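PDB 5UID: aminotransferase TlmJ from Streptoalloteichus hindustanus, which probably catalyses pyridoxal phosphate-dependent transfer of amino groups. Local coordinates for residues G152-A164 with C172-D184. Numbering follows the deposited sequence.
Sequences GVPLVEDSACAVA and CGTLGDVGVWSFD
Glu157 lies beside Gly179 where the parallel strands 155-158 and 178-182 run next to each other in the large mixed sheet of the PLP-dependent aminotransferase fold. Glu157 N donates to Val178 O at 2.7 Å, and Val180 N donates to Glu157 O. The Glu157 carboxylate gathers backbone N-H groups of the loop 172-177. Glu157 OE1 accepts from Gly176 N at 2.9 Å on its anti side, and weakly from Leu175 N. Glu157 OE2 takes Gly173 N at 2.7 Å from above the carboxylate plane, 57° out of it. CG anti to the carbonyl carbon (chi1 -79°) and an extended chain beyond it carry the carboxylate to this loop. At the start of the strands, Asp177 OD2 accepts from Leu155 N at 2.9 Å through its anti lone pair. Further along, Ser159 CB lies 3.5 Å above the Trp181 ring plane, over the five-membered ring. His133 also bonds Glu157 OE2, so both oxygens are held. Phe44 meets Trp181 edge-to-face. Helix 61-72 covers Val156, Asp158 and Val180, while Val178 and Val180 touch Phe199 and Leu197 of the adjoining strand 195-199. The C-terminal ends of both strands lead to the cofactor, where Ser182 OG bonds phosphate oxygen OP2 of the modified lysine at 187.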
loop_
_atom_site.group_PDB
_atom_site.type_symbol
_atom_site.label_atom_id
_atom_site.label_comp_id
_atom_site.label_asym_id
_atom_site.label_seq_id
_atom_site.Cartn_x
_atom_site.Cartn_y
_atom_site.Cartn_z
ATOM N N GLY A 152 -10.537 27.090 -14.664
ATOM C CA GLY A 152 -11.168 26.558 -13.472
ATOM C C GLY A 152 -11.049 25.061 -13.313
ATOM O O GLY A 152 -11.882 24.450 -12.640
ATOM N N VAL A 153 -10.033 24.453 -13.906
ATOM C CA VAL A 153 -9.850 23.005 -13.888
ATOM C C VAL A 153 -8.761 22.668 -12.871
ATOM O O VAL A 153 -7.670 23.250 -12.942
ATOM C CB VAL A 153 -9.477 22.469 -15.282
ATOM C CG1 VAL A 153 -9.101 21.002 -15.206
ATOM C CG2 VAL A 153 -10.638 22.680 -16.251
ATOM N N PRO A 154 -9.016 21.766 -11.926
ATOM C CA PRO A 154 -7.963 21.379 -10.980
ATOM C C PRO A 154 -6.801 20.700 -11.691
ATOM O O PRO A 154 -6.989 19.896 -12.607
ATOM C CB PRO A 154 -8.680 20.417 -10.024
ATOM C CG PRO A 154 -10.132 20.744 -10.167
ATOM C CD PRO A 154 -10.312 21.154 -11.596
ATOM N N LEU A 155 -5.588 21.034 -11.258
ATOM C CA LEU A 155 -4.366 20.487 -11.832
ATOM C C LEU A 155 -3.699 19.573 -10.813
ATOM O O LEU A 155 -3.413 19.995 -9.688
ATOM C CB LEU A 155 -3.411 21.603 -12.251
ATOM C CG LEU A 155 -2.047 21.127 -12.748
ATOM C CD1 LEU A 155 -2.203 20.277 -13.997
ATOM C CD2 LEU A 155 -1.127 22.312 -13.008
ATOM N N VAL A 156 -3.450 18.328 -11.212
ATOM C CA VAL A 156 -2.761 17.347 -10.384
ATOM C C VAL A 156 -1.379 17.114 -10.977
ATOM O O VAL A 156 -1.248 16.840 -12.176
ATOM C CB VAL A 156 -3.550 16.029 -10.293
ATOM C CG1 VAL A 156 -2.806 15.026 -9.422
ATOM C CG2 VAL A 156 -4.946 16.284 -9.742
ATOM N N GLU A 157 -0.352 17.227 -10.142
ATOM C CA GLU A 157 1.031 17.051 -10.568
ATOM C C GLU A 157 1.536 15.695 -10.091
ATOM O O GLU A 157 1.743 15.490 -8.890
ATOM C CB GLU A 157 1.915 18.169 -10.027
ATOM C CG GLU A 157 1.834 19.471 -10.797
ATOM C CD GLU A 157 2.745 20.522 -10.205
ATOM O OE1 GLU A 157 2.250 21.375 -9.437
ATOM O OE2 GLU A 157 3.962 20.473 -10.483
ATOM N N ASP A 158 1.736 14.775 -11.029
ATOM C CA ASP A 158 2.468 13.544 -10.740
ATOM C C ASP A 158 3.945 13.921 -10.731
ATOM O O ASP A 158 4.610 13.956 -11.767
ATOM C CB ASP A 158 2.152 12.459 -11.765
ATOM C CG ASP A 158 2.807 11.123 -11.431
ATOM O OD1 ASP A 158 3.650 11.076 -10.510
ATOM O OD2 ASP A 158 2.475 10.112 -12.092
ATOM N N SER A 159 4.461 14.215 -9.539
ATOM C CA SER A 159 5.828 14.684 -9.361
ATOM C C SER A 159 6.813 13.554 -9.063
ATOM O O SER A 159 7.873 13.808 -8.478
ATOM C CB SER A 159 5.875 15.727 -8.243
ATOM O OG SER A 159 4.855 16.693 -8.425
ATOM N N ALA A 160 6.498 12.320 -9.463
ATOM C CA ALA A 160 7.379 11.200 -9.145
ATOM C C ALA A 160 8.737 11.329 -9.826
ATOM O O ALA A 160 9.734 10.799 -9.322
ATOM C CB ALA A 160 6.711 9.881 -9.529
ATOM N N CYS A 161 8.803 12.026 -10.963
ATOM C CA CYS A 161 10.070 12.255 -11.645
ATOM C C CYS A 161 10.845 13.446 -11.093
ATOM O O CYS A 161 12.020 13.610 -11.441
ATOM C CB CYS A 161 9.847 12.486 -13.143
ATOM S SG CYS A 161 8.904 11.225 -14.016
ATOM N N ALA A 162 10.229 14.277 -10.254
ATOM C CA ALA A 162 10.764 15.600 -9.940
ATOM C C ALA A 162 10.706 15.860 -8.434
ATOM O O ALA A 162 10.124 16.839 -7.970
ATOM C CB ALA A 162 9.994 16.667 -10.712
ATOM N N VAL A 163 11.343 14.978 -7.658
ATOM C CA VAL A 163 11.313 15.125 -6.208
ATOM C C VAL A 163 12.119 16.332 -5.740
ATOM O O VAL A 163 11.886 16.837 -4.635
ATOM C CB VAL A 163 11.811 13.831 -5.532
ATOM C CG1 VAL A 163 13.330 13.720 -5.627
ATOM C CG2 VAL A 163 11.342 13.762 -4.082
ATOM N N ALA A 164 13.060 16.821 -6.556
ATOM C CA ALA A 164 13.870 17.981 -6.199
ATOM C C ALA A 164 13.853 19.068 -7.268
ATOM O O ALA A 164 14.638 20.018 -7.179
ATOM C CB ALA A 164 15.320 17.563 -5.916
ATOM N N CYS A 172 8.359 21.642 -7.880
ATOM C CA CYS A 172 7.369 20.927 -8.671
ATOM C C CYS A 172 6.455 20.129 -7.751
ATOM O O CYS A 172 6.900 19.554 -6.755
ATOM C CB CYS A 172 8.052 19.999 -9.677
ATOM S SG CYS A 172 8.984 20.861 -10.973
ATOM N N GLY A 173 5.168 20.108 -8.084
ATOM C CA GLY A 173 4.163 19.536 -7.214
ATOM C C GLY A 173 3.466 20.532 -6.314
ATOM O O GLY A 173 2.548 20.144 -5.580
ATOM N N THR A 174 3.873 21.801 -6.342
ATOM C CA THR A 174 3.247 22.846 -5.550
ATOM C C THR A 174 2.642 23.954 -6.400
ATOM O O THR A 174 2.155 24.946 -5.844
ATOM C CB THR A 174 4.262 23.458 -4.573
ATOM O OG1 THR A 174 5.302 24.110 -5.312
ATOM C CG2 THR A 174 4.873 22.377 -3.686
ATOM N N LEU A 175 2.666 23.826 -7.726
ATOM C CA LEU A 175 2.105 24.855 -8.593
ATOM C C LEU A 175 0.648 24.594 -8.942
ATOM O O LEU A 175 -0.101 25.544 -9.192
ATOM C CB LEU A 175 2.925 24.974 -9.881
ATOM C CG LEU A 175 4.192 25.835 -9.847
ATOM C CD1 LEU A 175 5.279 25.211 -8.985
ATOM C CD2 LEU A 175 4.696 26.076 -11.262
ATOM N N GLY A 176 0.232 23.335 -8.971
ATOM C CA GLY A 176 -1.149 22.977 -9.211
ATOM C C GLY A 176 -1.937 22.898 -7.922
ATOM O O GLY A 176 -1.559 23.461 -6.892
ATOM N N ASP A 177 -3.049 22.172 -7.982
ATOM C CA ASP A 177 -3.904 21.996 -6.817
ATOM C C ASP A 177 -3.472 20.814 -5.957
ATOM O O ASP A 177 -3.571 20.877 -4.726
ATOM C CB ASP A 177 -5.357 21.826 -7.261
ATOM C CG ASP A 177 -5.899 23.064 -7.948
ATOM O OD1 ASP A 177 -6.235 24.040 -7.244
ATOM O OD2 ASP A 177 -5.967 23.072 -9.193
ATOM N N VAL A 178 -2.996 19.736 -6.578
ATOM C CA VAL A 178 -2.553 18.545 -5.865
ATOM C C VAL A 178 -1.214 18.100 -6.438
ATOM O O VAL A 178 -1.005 18.136 -7.655
ATOM C CB VAL A 178 -3.586 17.402 -5.954
ATOM C CG1 VAL A 178 -3.124 16.196 -5.142
ATOM C CG2 VAL A 178 -4.965 17.871 -5.486
ATOM N N GLY A 179 -0.310 17.691 -5.559
ATOM C CA GLY A 179 0.947 17.076 -5.963
ATOM C C GLY A 179 1.081 15.698 -5.344
ATOM O O GLY A 179 0.668 15.481 -4.204
ATOM N N VAL A 180 1.644 14.765 -6.111
ATOM C CA VAL A 180 1.866 13.396 -5.658
ATOM C C VAL A 180 3.310 13.013 -5.953
ATOM O O VAL A 180 3.836 13.317 -7.030
ATOM C CB VAL A 180 0.896 12.398 -6.328
ATOM C CG1 VAL A 180 0.790 11.129 -5.499
ATOM C CG2 VAL A 180 -0.480 13.026 -6.543
ATOM N N TRP A 181 3.949 12.343 -4.997
ATOM C CA TRP A 181 5.323 11.885 -5.133
ATOM C C TRP A 181 5.397 10.382 -4.910
ATOM O O TRP A 181 4.541 9.788 -4.248
ATOM C CB TRP A 181 6.255 12.591 -4.139
ATOM C CG TRP A 181 6.500 14.032 -4.451
ATOM C CD1 TRP A 181 7.605 14.564 -5.044
ATOM C CD2 TRP A 181 5.620 15.127 -4.184
ATOM N NE1 TRP A 181 7.469 15.925 -5.165
ATOM C CE2 TRP A 181 6.258 16.297 -4.643
ATOM C CE3 TRP A 181 4.354 15.233 -3.602
ATOM C CZ2 TRP A 181 5.672 17.555 -4.541
ATOM C CZ3 TRP A 181 3.776 16.480 -3.501
ATOM C CH2 TRP A 181 4.433 17.626 -3.969
ATOM N N SER A 182 6.443 9.771 -5.463
ATOM C CA SER A 182 6.712 8.351 -5.290
ATOM C C SER A 182 8.057 8.154 -4.611
ATOM O O SER A 182 9.039 8.823 -4.947
ATOM C CB SER A 182 6.718 7.600 -6.620
ATOM O OG SER A 182 7.169 6.266 -6.424
ATOM N N PHE A 183 8.098 7.219 -3.664
ATOM C CA PHE A 183 9.334 6.816 -3.011
ATOM C C PHE A 183 9.600 5.329 -3.226
ATOM O O PHE A 183 10.209 4.670 -2.379
ATOM C CB PHE A 183 9.292 7.154 -1.520
ATOM C CG PHE A 183 8.914 8.586 -1.227
ATOM C CD1 PHE A 183 9.495 9.633 -1.927
ATOM C CD2 PHE A 183 7.969 8.881 -0.256
ATOM C CE1 PHE A 183 9.146 10.952 -1.659
ATOM C CE2 PHE A 183 7.615 10.196 0.019
ATOM C CZ PHE A 183 8.205 11.233 -0.685
ATOM N N ASP A 184 9.147 4.785 -4.356
ATOM C CA ASP A 184 9.306 3.359 -4.598
ATOM C C ASP A 184 10.756 3.050 -4.969
ATOM O O ASP A 184 11.605 3.939 -5.077
ATOM C CB ASP A 184 8.298 2.869 -5.647
ATOM C CG ASP A 184 8.646 3.264 -7.089
ATOM O OD1 ASP A 184 9.778 3.691 -7.396
ATOM O OD2 ASP A 184 7.751 3.123 -7.951
HETATM O O HOH W 1 -6.324 24.681 -11.491
HETATM O O HOH W 2 9.610 10.940 -6.496
HETATM O O HOH W 3 8.987 18.296 -6.181
#